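Local structure of beta sliding clamp (Caulobacter crescentus, 5WCE) at residues A[344-350]-A[362-366]. The protein forms a ring-shaped homodimer around DNA and probably tethers DNA polymerases and other proteins to it for processive replication. Sequence-based numbering, arbitrary orientation.
Sequences IAGPQAE and VVDPV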
loop_
_atom_site.group_PDB
_atom_site.type_symbol
_atom_site.label_atom_id
_atom_site.label_comp_id
_atom_site.label_asym_id
_atom_site.label_seq_id
_atom_site.Cartn_x
_atom_site.Cartn_y
_atom_site.Cartn_z
ATOM N N ILE A 344 5.651 12.231 21.226
ATOM C CA ILE A 344 6.052 13.415 21.950
ATOM C C ILE A 344 5.627 14.630 21.116
ATOM O O ILE A 344 5.905 14.691 19.916
ATOM C CB ILE A 344 7.585 13.380 22.173
ATOM C CG1 ILE A 344 7.950 12.217 23.124
ATOM C CG2 ILE A 344 8.122 14.700 22.660
ATOM C CD1 ILE A 344 7.340 12.225 24.499
ATOM N N ALA A 345 4.953 15.590 21.761
ATOM C CA ALA A 345 4.243 16.670 21.041
ATOM C C ALA A 345 5.099 17.918 20.806
ATOM O O ALA A 345 4.688 18.794 20.055
ATOM C CB ALA A 345 2.971 17.044 21.813
ATOM N N GLY A 346 6.225 18.061 21.521
ATOM C CA GLY A 346 7.069 19.245 21.398
ATOM C C GLY A 346 8.510 18.903 21.102
ATOM O O GLY A 346 8.814 17.763 20.844
ATOM N N PRO A 347 9.417 19.872 21.266
ATOM C CA PRO A 347 10.788 19.587 20.848
ATOM C C PRO A 347 11.595 18.704 21.809
ATOM O O PRO A 347 12.525 18.068 21.352
ATOM C CB PRO A 347 11.421 20.973 20.709
ATOM C CG PRO A 347 10.611 21.846 21.605
ATOM C CD PRO A 347 9.201 21.305 21.502
ATOM N N GLN A 348 11.284 18.703 23.098
ATOM C CA GLN A 348 12.023 17.861 24.038
ATOM C C GLN A 348 11.299 16.610 24.499
ATOM O O GLN A 348 10.083 16.555 24.555
ATOM C CB GLN A 348 12.432 18.630 25.285
ATOM C CG GLN A 348 13.049 19.978 25.004
ATOM C CD GLN A 348 14.152 20.329 25.974
ATOM O OE1 GLN A 348 13.895 20.830 27.103
ATOM N NE2 GLN A 348 15.408 20.094 25.532
ATOM N N ALA A 349 12.084 15.601 24.859
ATOM C CA ALA A 349 11.566 14.466 25.570
ATOM C C ALA A 349 12.418 14.336 26.823
ATOM O O ALA A 349 13.608 14.643 26.817
ATOM C CB ALA A 349 11.611 13.204 24.741
ATOM N N GLU A 350 11.778 13.911 27.885
ATOM C CA GLU A 350 12.438 13.648 29.162
ATOM C C GLU A 350 12.352 12.182 29.475
ATOM O O GLU A 350 11.228 11.584 29.526
ATOM C CB GLU A 350 11.814 14.468 30.304
ATOM C CG GLU A 350 12.412 14.222 31.675
ATOM C CD GLU A 350 11.727 15.046 32.771
ATOM O OE1 GLU A 350 11.395 16.185 32.520
ATOM O OE2 GLU A 350 11.456 14.531 33.881
ATOM N N VAL A 362 9.200 7.757 30.172
ATOM C CA VAL A 362 9.383 8.875 29.260
ATOM C C VAL A 362 8.202 9.809 29.451
ATOM O O VAL A 362 7.016 9.354 29.430
ATOM C CB VAL A 362 9.448 8.413 27.799
ATOM C CG1 VAL A 362 9.826 9.573 26.895
ATOM C CG2 VAL A 362 10.452 7.269 27.660
ATOM N N VAL A 363 8.498 11.072 29.686
ATOM C CA VAL A 363 7.463 12.076 29.876
ATOM C C VAL A 363 7.602 13.166 28.830
ATOM O O VAL A 363 8.681 13.390 28.277
ATOM C CB VAL A 363 7.382 12.661 31.290
ATOM C CG1 VAL A 363 7.023 11.596 32.345
ATOM C CG2 VAL A 363 8.597 13.376 31.684
ATOM N N ASP A 364 6.482 13.821 28.554
ATOM C CA ASP A 364 6.382 14.820 27.519
ATOM C C ASP A 364 6.226 16.169 28.226
ATOM O O ASP A 364 5.156 16.442 28.815
ATOM C CB ASP A 364 5.165 14.589 26.631
ATOM C CG ASP A 364 5.101 15.561 25.482
ATOM O OD1 ASP A 364 5.719 16.671 25.583
ATOM O OD2 ASP A 364 4.411 15.254 24.477
ATOM N N PRO A 365 7.255 17.044 28.147
ATOM C CA PRO A 365 7.135 18.340 28.863
ATOM C C PRO A 365 5.965 19.248 28.432
ATOM O O PRO A 365 5.605 20.140 29.205
ATOM C CB PRO A 365 8.494 19.026 28.608
ATOM C CG PRO A 365 9.440 17.894 28.282
ATOM C CD PRO A 365 8.595 16.877 27.551
ATOM N N VAL A 366 5.389 19.058 27.266
ATOM C CA VAL A 366 4.257 19.867 26.867
ATOM C C VAL A 366 2.911 19.147 27.028
ATOM O O VAL A 366 1.905 19.706 26.659
ATOM C CB VAL A 366 4.391 20.414 25.426
ATOM C CG1 VAL A 366 5.701 21.189 25.268
ATOM C CG2 VAL A 366 4.253 19.350 24.379
HETATM O O HOH W 1 7.621 17.887 24.157
#
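Ile344 follows helix 334-343 and is buried. Its CD1 packs 3.9 Å from CB of Asp364 and 4.4 Å from CG1 of Val362. At Ala345 the backbone N donates a hydrogen bond to Asp364 OD2 (2.8 Å). The other carboxylate oxygen, OD1, accepts from the backbone N of Val366 (2.9 Å), which makes an Asx turn. One aspartate thus ties the helix-to-strand connection to the turn at Pro365 and Val366. The methyl CB of Ala345 also meets Val366 CG2 at 3.7 Å, and that same CG2 lies 3.7 Å from the N of Gly346. At Gln348 a water joins the two segments. The water donates to Gln348 O (2.8 Å) and to the carboxylate atom Asp364 OD1 (2.7 Å). Pro365 has no backbone N-H to offer here; its CD sits 3.4 Å from Gln348 O. Regular pairing is reached at Glu350. Its N donates to Val363 O (3.2 Å), and its O accepts from Val363 N (2.8 Å). The side chains of this hydrogen-bonded pair share one face, with Glu350 CB 3.7 Å from Val363 CG2. The carboxylate of Glu350 forms a salt bridge with Arg352. This is the open end of an antiparallel beta hairpin, strands 348-353 and 360-364, in the C-terminal domain of the DNA-encircling beta subunit; strands 267-272 and 370-374 flank it in the sheet.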